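PDB 6R1J: uncharacterized protein from Aeromonas hydrophila J-1, which is AhlC, a component of the tripartite alpha-pore-forming toxin AHL, seen here in its soluble form as an engineered head mutant. Local coordinates for residues A11-A16 against A43-V48; G38-A43 against T205-Q210; D146-K151 against I167-T172. The protein carries 3 engineered substitutions. All coordinates share one frame; numbering follows the deposited sequence.

Contact 1 (A11-A16 against A43-V48); sequences ANMQQA and ALLPQV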
loop_
_atom_site.group_PDB
_atom_site.type_symbol
_atom_site.label_atom_id
_atom_site.label_comp_id
_atom_site.label_asym_id
_atom_site.label_seq_id
_atom_site.Cartn_x
_atom_site.Cartn_y
_atom_site.Cartn_z
ATOM N N ALA A 11 8.895 22.144 5.345
ATOM C CA ALA A 11 7.899 22.477 4.313
ATOM C C ALA A 11 6.945 21.294 4.113
ATOM O O ALA A 11 5.714 21.511 4.058
ATOM C CB ALA A 11 8.598 22.867 3.033
ATOM N N ASN A 12 7.493 20.089 4.030
ATOM C CA ASN A 12 6.727 18.843 3.809
ATOM C C ASN A 12 5.809 18.593 5.012
ATOM O O ASN A 12 4.660 18.202 4.791
ATOM C CB ASN A 12 7.661 17.669 3.524
ATOM C CG ASN A 12 8.393 17.835 2.205
ATOM O OD1 ASN A 12 7.870 18.489 1.318
ATOM N ND2 ASN A 12 9.586 17.274 2.088
ATOM N N MET A 13 6.315 18.772 6.218
ATOM C CA MET A 13 5.522 18.627 7.462
ATOM C C MET A 13 4.373 19.641 7.463
ATOM O O MET A 13 3.266 19.231 7.797
ATOM C CB MET A 13 6.394 18.808 8.688
ATOM C CG MET A 13 7.268 17.604 8.949
ATOM S SD MET A 13 8.502 17.894 10.235
ATOM C CE MET A 13 7.508 17.686 11.703
ATOM N N GLN A 14 4.598 20.877 7.013
ATOM C CA GLN A 14 3.530 21.923 6.936
ATOM C C GLN A 14 2.421 21.479 5.971
ATOM O O GLN A 14 1.216 21.599 6.314
ATOM C CB GLN A 14 4.136 23.299 6.613
ATOM C CG GLN A 14 4.941 23.880 7.771
ATOM C CD GLN A 14 5.906 24.969 7.357
ATOM O OE1 GLN A 14 6.288 25.044 6.207
ATOM N NE2 GLN A 14 6.369 25.764 8.312
ATOM N N GLN A 15 2.775 20.918 4.824
ATOM C CA GLN A 15 1.773 20.392 3.873
ATOM C C GLN A 15 1.042 19.201 4.495
ATOM O O GLN A 15 -0.185 19.136 4.378
ATOM C CB GLN A 15 2.435 19.906 2.591
ATOM C CG GLN A 15 1.516 19.078 1.700
ATOM C CD GLN A 15 0.364 19.865 1.103
ATOM O OE1 GLN A 15 0.409 20.216 -0.085
ATOM N NE2 GLN A 15 -0.668 20.153 1.904
ATOM N N ALA A 16 1.751 18.250 5.093
ATOM C CA ALA A 16 1.071 17.040 5.608
ATOM C C ALA A 16 0.054 17.486 6.675
ATOM O O ALA A 16 -1.078 16.955 6.676
ATOM C CB ALA A 16 2.046 16.037 6.151
ATOM N N ALA A 43 4.335 25.720 17.156
ATOM C CA ALA A 43 5.321 26.015 18.213
ATOM C C ALA A 43 6.706 25.397 17.928
ATOM O O ALA A 43 7.690 26.130 18.026
ATOM C CB ALA A 43 4.751 25.542 19.527
ATOM N N LEU A 44 6.809 24.131 17.503
ATOM C CA LEU A 44 8.136 23.463 17.462
ATOM C C LEU A 44 8.889 23.823 16.162
ATOM O O LEU A 44 10.097 24.124 16.284
ATOM C CB LEU A 44 7.968 21.953 17.659
ATOM C CG LEU A 44 9.231 21.101 17.472
ATOM C CD1 LEU A 44 10.270 21.390 18.534
ATOM C CD2 LEU A 44 8.880 19.612 17.464
ATOM N N LEU A 45 8.243 23.904 14.999
ATOM C CA LEU A 45 9.010 24.166 13.748
ATOM C C LEU A 45 9.635 25.565 13.800
ATOM O O LEU A 45 10.765 25.707 13.363
ATOM C CB LEU A 45 8.177 23.878 12.509
ATOM C CG LEU A 45 7.712 22.426 12.381
ATOM C CD1 LEU A 45 7.020 22.210 11.063
ATOM C CD2 LEU A 45 8.850 21.433 12.573
ATOM N N PRO A 46 8.990 26.624 14.342
ATOM C CA PRO A 46 9.686 27.898 14.581
ATOM C C PRO A 46 10.915 27.760 15.500
ATOM O O PRO A 46 11.924 28.380 15.222
ATOM C CB PRO A 46 8.579 28.798 15.169
ATOM C CG PRO A 46 7.316 28.234 14.543
ATOM C CD PRO A 46 7.546 26.735 14.607
ATOM N N GLN A 47 10.856 26.943 16.560
ATOM C CA GLN A 47 12.003 26.705 17.460
ATOM C C GLN A 47 13.099 25.964 16.689
ATOM O O GLN A 47 14.301 26.245 16.944
ATOM C CB GLN A 47 11.641 25.926 18.728
ATOM C CG GLN A 47 10.711 26.674 19.678
ATOM C CD GLN A 47 10.191 25.764 20.772
ATOM O OE1 GLN A 47 10.021 24.562 20.590
ATOM N NE2 GLN A 47 9.899 26.337 21.924
ATOM N N VAL A 48 12.740 25.069 15.775
ATOM C CA VAL A 48 13.764 24.399 14.921
ATOM C C VAL A 48 14.403 25.462 14.013
ATOM O O VAL A 48 15.630 25.404 13.821
ATOM C CB VAL A 48 13.217 23.217 14.103
ATOM C CG1 VAL A 48 14.264 22.693 13.138
ATOM C CG2 VAL A 48 12.692 22.105 15.005
#

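Contact 2 (G38-A43 against T205-Q210); sequences GEVVAA and TAFSQQ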
loop_
_atom_site.group_PDB
_atom_site.type_symbol
_atom_site.label_atom_id
_atom_site.label_comp_id
_atom_site.label_asym_id
_atom_site.label_seq_id
_atom_site.Cartn_x
_atom_site.Cartn_y
_atom_site.Cartn_z
ATOM N N GLY A 38 -0.696 20.009 14.835
ATOM C CA GLY A 38 -1.000 21.445 14.913
ATOM C C GLY A 38 0.005 22.173 15.788
ATOM O O GLY A 38 0.484 23.249 15.358
ATOM N N GLU A 39 0.300 21.620 16.967
ATOM C CA GLU A 39 1.262 22.191 17.947
ATOM C C GLU A 39 2.686 22.119 17.376
ATOM O O GLU A 39 3.484 22.989 17.684
ATOM C CB GLU A 39 1.245 21.427 19.271
ATOM C CG GLU A 39 -0.043 21.555 20.068
ATOM C CD GLU A 39 -0.235 20.461 21.120
ATOM O OE1 GLU A 39 0.602 19.509 21.193
ATOM O OE2 GLU A 39 -1.233 20.540 21.876
ATOM N N VAL A 40 3.029 21.066 16.640
ATOM C CA VAL A 40 4.389 20.938 16.033
ATOM C C VAL A 40 4.574 22.070 15.027
ATOM O O VAL A 40 5.618 22.704 15.065
ATOM C CB VAL A 40 4.600 19.561 15.380
ATOM C CG1 VAL A 40 5.847 19.512 14.536
ATOM C CG2 VAL A 40 4.698 18.498 16.443
ATOM N N VAL A 41 3.590 22.304 14.174
ATOM C CA VAL A 41 3.672 23.326 13.098
ATOM C C VAL A 41 3.663 24.728 13.725
ATOM O O VAL A 41 4.498 25.558 13.293
ATOM C CB VAL A 41 2.566 23.123 12.056
ATOM C CG1 VAL A 41 2.417 24.332 11.147
ATOM C CG2 VAL A 41 2.831 21.845 11.268
ATOM N N ALA A 42 2.825 24.956 14.744
ATOM C CA ALA A 42 2.673 26.271 15.417
ATOM C C ALA A 42 3.892 26.619 16.283
ATOM O O ALA A 42 4.374 27.726 16.173
ATOM C CB ALA A 42 1.433 26.290 16.283
ATOM N N ALA A 43 4.335 25.720 17.156
ATOM C CA ALA A 43 5.321 26.015 18.213
ATOM C C ALA A 43 6.706 25.397 17.928
ATOM O O ALA A 43 7.690 26.130 18.026
ATOM C CB ALA A 43 4.751 25.542 19.527
ATOM N N THR A 205 1.551 8.904 8.492
ATOM C CA THR A 205 2.823 8.154 8.305
ATOM C C THR A 205 3.804 9.078 7.554
ATOM O O THR A 205 4.985 9.089 7.886
ATOM C CB THR A 205 2.606 6.835 7.545
ATOM O OG1 THR A 205 1.707 6.053 8.330
ATOM C CG2 THR A 205 3.899 6.073 7.312
ATOM N N ALA A 206 3.310 9.825 6.580
ATOM C CA ALA A 206 4.171 10.706 5.760
ATOM C C ALA A 206 4.690 11.819 6.667
ATOM O O ALA A 206 5.868 12.173 6.603
ATOM C CB ALA A 206 3.404 11.200 4.576
ATOM N N PHE A 207 3.843 12.346 7.540
ATOM C CA PHE A 207 4.238 13.438 8.465
ATOM C C PHE A 207 5.367 12.951 9.354
ATOM O O PHE A 207 6.394 13.593 9.513
ATOM C CB PHE A 207 3.051 13.945 9.279
ATOM C CG PHE A 207 3.414 15.098 10.176
ATOM C CD1 PHE A 207 4.102 14.887 11.353
ATOM C CD2 PHE A 207 3.102 16.398 9.805
ATOM C CE1 PHE A 207 4.467 15.958 12.163
ATOM C CE2 PHE A 207 3.444 17.459 10.626
ATOM C CZ PHE A 207 4.130 17.238 11.799
ATOM N N SER A 208 5.186 11.774 9.907
ATOM C CA SER A 208 6.165 11.104 10.779
ATOM C C SER A 208 7.478 10.753 10.030
ATOM O O SER A 208 8.521 10.854 10.645
ATOM C CB SER A 208 5.509 9.890 11.379
ATOM O OG SER A 208 6.434 9.212 12.207
ATOM N N GLN A 209 7.425 10.310 8.778
ATOM C CA GLN A 209 8.658 10.075 7.968
ATOM C C GLN A 209 9.420 11.418 7.832
ATOM O O GLN A 209 10.601 11.435 8.103
ATOM C CB GLN A 209 8.278 9.422 6.632
ATOM C CG GLN A 209 9.457 9.041 5.714
ATOM C CD GLN A 209 9.944 10.214 4.875
ATOM O OE1 GLN A 209 9.168 11.028 4.380
ATOM N NE2 GLN A 209 11.254 10.343 4.762
ATOM N N GLN A 210 8.768 12.502 7.427
ATOM C CA GLN A 210 9.404 13.840 7.306
ATOM C C GLN A 210 9.895 14.299 8.680
ATOM O O GLN A 210 11.039 14.815 8.799
ATOM C CB GLN A 210 8.422 14.825 6.690
ATOM C CG GLN A 210 8.005 14.441 5.281
ATOM C CD GLN A 210 9.088 14.702 4.255
ATOM O OE1 GLN A 210 9.967 15.535 4.483
ATOM N NE2 GLN A 210 9.011 13.978 3.144
#

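Contact 3 (D146-K151 against I167-T172); sequences DSLNKK and IALAVT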
loop_
_atom_site.group_PDB
_atom_site.type_symbol
_atom_site.label_atom_id
_atom_site.label_comp_id
_atom_site.label_asym_id
_atom_site.label_seq_id
_atom_site.Cartn_x
_atom_site.Cartn_y
_atom_site.Cartn_z
ATOM N N ASP A 146 -34.148 -15.482 -0.633
ATOM C CA ASP A 146 -34.257 -16.470 -1.751
ATOM C C ASP A 146 -35.355 -17.484 -1.418
ATOM O O ASP A 146 -36.215 -17.705 -2.303
ATOM C CB ASP A 146 -32.941 -17.210 -2.046
ATOM C CG ASP A 146 -31.880 -16.369 -2.744
ATOM O OD1 ASP A 146 -32.225 -15.272 -3.249
ATOM O OD2 ASP A 146 -30.706 -16.815 -2.785
ATOM N N SER A 147 -35.304 -18.092 -0.220
ATOM C CA SER A 147 -36.348 -19.008 0.323
ATOM C C SER A 147 -37.719 -18.347 0.228
ATOM O O SER A 147 -38.612 -18.952 -0.392
ATOM C CB SER A 147 -36.108 -19.395 1.750
ATOM O OG SER A 147 -35.230 -20.499 1.832
ATOM N N LEU A 148 -37.875 -17.175 0.857
ATOM C CA LEU A 148 -39.163 -16.428 0.913
ATOM C C LEU A 148 -39.731 -16.264 -0.501
ATOM O O LEU A 148 -40.924 -16.573 -0.666
ATOM C CB LEU A 148 -39.007 -15.069 1.615
ATOM C CG LEU A 148 -38.762 -15.104 3.129
ATOM C CD1 LEU A 148 -38.663 -13.689 3.681
ATOM C CD2 LEU A 148 -39.841 -15.874 3.885
ATOM N N ASN A 149 -38.917 -15.849 -1.483
ATOM C CA ASN A 149 -39.357 -15.605 -2.890
ATOM C C ASN A 149 -39.696 -16.925 -3.609
ATOM O O ASN A 149 -40.551 -16.878 -4.506
ATOM C CB ASN A 149 -38.358 -14.740 -3.661
ATOM C CG ASN A 149 -38.575 -13.259 -3.436
ATOM O OD1 ASN A 149 -39.709 -12.822 -3.239
ATOM N ND2 ASN A 149 -37.505 -12.478 -3.487
ATOM N N LYS A 150 -39.075 -18.050 -3.236
ATOM C CA LYS A 150 -39.396 -19.399 -3.785
ATOM C C LYS A 150 -40.746 -19.872 -3.215
ATOM O O LYS A 150 -41.478 -20.565 -3.942
ATOM C CB LYS A 150 -38.265 -20.395 -3.503
ATOM C CG LYS A 150 -37.084 -20.288 -4.450
ATOM C CD LYS A 150 -35.878 -21.084 -4.013
ATOM C CE LYS A 150 -34.647 -20.731 -4.823
ATOM N NZ LYS A 150 -33.406 -21.137 -4.126
ATOM N N LYS A 151 -41.051 -19.548 -1.954
ATOM C CA LYS A 151 -42.359 -19.854 -1.303
ATOM C C LYS A 151 -43.455 -18.990 -1.940
ATOM O O LYS A 151 -44.566 -19.512 -2.131
ATOM C CB LYS A 151 -42.314 -19.615 0.209
ATOM C CG LYS A 151 -41.493 -20.618 1.006
ATOM C CD LYS A 151 -41.448 -20.292 2.482
ATOM C CE LYS A 151 -42.808 -19.922 3.040
ATOM N NZ LYS A 151 -42.770 -19.740 4.508
ATOM N N ILE A 167 -50.663 -13.406 2.050
ATOM C CA ILE A 167 -50.933 -12.165 2.853
ATOM C C ILE A 167 -49.925 -12.123 4.023
ATOM O O ILE A 167 -49.403 -11.010 4.296
ATOM C CB ILE A 167 -52.433 -12.082 3.257
ATOM C CG1 ILE A 167 -53.330 -11.894 2.022
ATOM C CG2 ILE A 167 -52.690 -10.980 4.272
ATOM C CD1 ILE A 167 -54.762 -12.378 2.186
ATOM N N ALA A 168 -49.614 -13.285 4.632
ATOM C CA ALA A 168 -48.609 -13.460 5.707
ATOM C C ALA A 168 -47.190 -13.236 5.167
ATOM O O ALA A 168 -46.519 -12.307 5.650
ATOM C CB ALA A 168 -48.724 -14.830 6.340
ATOM N N LEU A 169 -46.751 -14.074 4.219
ATOM C CA LEU A 169 -45.399 -14.037 3.584
ATOM C C LEU A 169 -45.017 -12.607 3.163
ATOM O O LEU A 169 -43.829 -12.289 3.265
ATOM C CB LEU A 169 -45.392 -14.959 2.364
ATOM C CG LEU A 169 -44.012 -15.295 1.817
ATOM C CD1 LEU A 169 -43.284 -16.216 2.776
ATOM C CD2 LEU A 169 -44.130 -15.937 0.448
ATOM N N ALA A 170 -45.969 -11.809 2.656
ATOM C CA ALA A 170 -45.803 -10.395 2.219
ATOM C C ALA A 170 -45.135 -9.544 3.315
ATOM O O ALA A 170 -44.343 -8.628 2.954
ATOM C CB ALA A 170 -47.145 -9.799 1.862
ATOM N N VAL A 171 -45.506 -9.784 4.584
ATOM C CA VAL A 171 -44.994 -9.060 5.788
ATOM C C VAL A 171 -43.580 -9.561 6.089
ATOM O O VAL A 171 -42.731 -8.723 6.434
ATOM C CB VAL A 171 -45.897 -9.244 7.023
ATOM C CG1 VAL A 171 -45.247 -8.703 8.292
ATOM C CG2 VAL A 171 -47.276 -8.634 6.819
ATOM N N THR A 172 -43.344 -10.874 6.025
ATOM C CA THR A 172 -41.992 -11.459 6.250
ATOM C C THR A 172 -41.010 -10.928 5.187
ATOM O O THR A 172 -39.858 -10.649 5.537
ATOM C CB THR A 172 -42.017 -12.993 6.199
ATOM O OG1 THR A 172 -43.142 -13.486 6.938
ATOM C CG2 THR A 172 -40.743 -13.606 6.740
#

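Contact 1 (A11-A16 against A43-V48)
The backbones of Q14 and L45 come closest where helix 5-21 passes helix 28-70, with their CA atoms 9.0 Å apart, inside the multi-helix bundle that forms the body of this almost entirely helical toxin component. Both segments are parts of longer helices, but only 11-16 is regular here. Segment 43-48 is kinked at P46, whose ring nitrogen has no hydrogen to give to the preceding turn, while just before it the L45 N reaches back to V40 O in a widened, pi-type turn.

The separation of the two backbones is bridged largely by side chains. L45 points toward helix 5-21 and spreads its two methyl groups over different parts of the partner: CD2 meets the M13 methyl CE at 4.1 Å, whereas CD1 lies 4.2 Å from M13 CB and equally far from Q14 CG. The leucine fork is thus set against both ends of the methionine chain. M13 leaves its helix toward L45, and a bend about its last torsion (chi3 80°) turns CE onto the leucine methyl. Q14 takes part through its CG methylene, not its amide, forming the more open margin of an otherwise buried patch.

Helix 163-236 completes the surroundings through F207, Q210 and F211, all of which touch M13; I10, on helix 5-21 itself, also packs on L45. On faces of helix 5-21 turned from L45, the Q15 side chain is hydrogen-bonded through both OE1 and NE2 to backbone atoms of S24 and S22 of the second subunit, and N12 ND2 donates to Q210 OE1.

Contact 2 (G38-A43 against T205-Q210)
F207 reaches out from helix 163-236 with the rim of its ring leading, and V40 of helix 28-70 approaches it from the opposite direction within the helical bundle of the toxin body. The CA atoms of this pair are 10.7 Å apart, a gap filled from both sides, by the phenylalanine ring and the valine branch. With CG anti to the backbone N (chi1 -177°), the ring is carried away from its own helix and its far end, CZ, is brought to V40 CG1 at 4.0 Å. That methyl lies in the ring plane, so the aliphatic group abuts the edge of the aromatic and does not sit over a face.

V41, the next residue, extends the same edge contact. Its CG2 also lies near the plane of the ring and approaches F207 CE2 at 4.5 Å, a looser touch than that of V40. The two valines therefore line neighbouring positions of one ring edge, with consecutive residues of a helical turn supplying one methyl each. V41 stands at the more open side, its side chain about 5 Å from a bound sodium ion.

Helices 5-21 (M13, A16) and 78-157 (I113) close round the ring, with V37 added from helix 28-70 itself, one turn before V41. V40 is likewise backed by A109 of helix 78-157. The main chain of helix 5-21 also comes close to the ring, where the carbonyl oxygen M13 O packs against F207 CE2.

Contact 3 (D146-K151 against I167-T172)
L148 is directed toward helix 163-236 and meets L169 and T172, one turn apart on that helix. Both of its methyls flank T172 CG2, CD1 at 3.7 Å and CD2 at 3.8 Å, and L148 CD2 also meets L169 CD1 at 3.6 Å. The threonine thus offers its methyl to the leucine, and the two side chains cross at about a right angle. L169 in turn lays its other methyl, CD2, 3.5 Å from the backbone oxygen L148 O, so this leucine packs on the main chain as well as on its counterpart.

The CA atoms of L148 and L169 are 7.2 Å apart, and the local helix axes run nearly antiparallel, at 160° with a closest approach of 10.4 Å. This is a helical hairpin, its long arms 78-157 and 163-236 joined by a short turn at the far end of the elongated molecule.

Further along, N149 touches L173 of the opposing arm, and K150 packs on S226 of the third subunit. K151, one turn after L148, brings its aliphatic chain across L169. The bend at chi3 (45°) places K151 CE 3.7 Å from L169 CD1, with NZ at 4.0 Å from the same methyl, although a neighbouring molecule in the crystal touches K151 and may influence this conformation.

In the fold
Contacts 1 and 2 are two parts of one buried core: their centres lie 6 Å apart, they use adjoining parts of helix 28-70, and V40 touches both M13 and L45. Contact 3 stands about 58 Å from contact 2, centre to centre, yet helix 163-236 runs through both and ties the hairpin end to the body. All three pair apolar side chains. In the core, side chains from both helices, M13 with L45 and F207 with V40, meet across widely spaced backbones amid several other helices; in the hairpin two helices lie closer, and a leucine pair is bordered by solvent-exposed lysine and threonine chains.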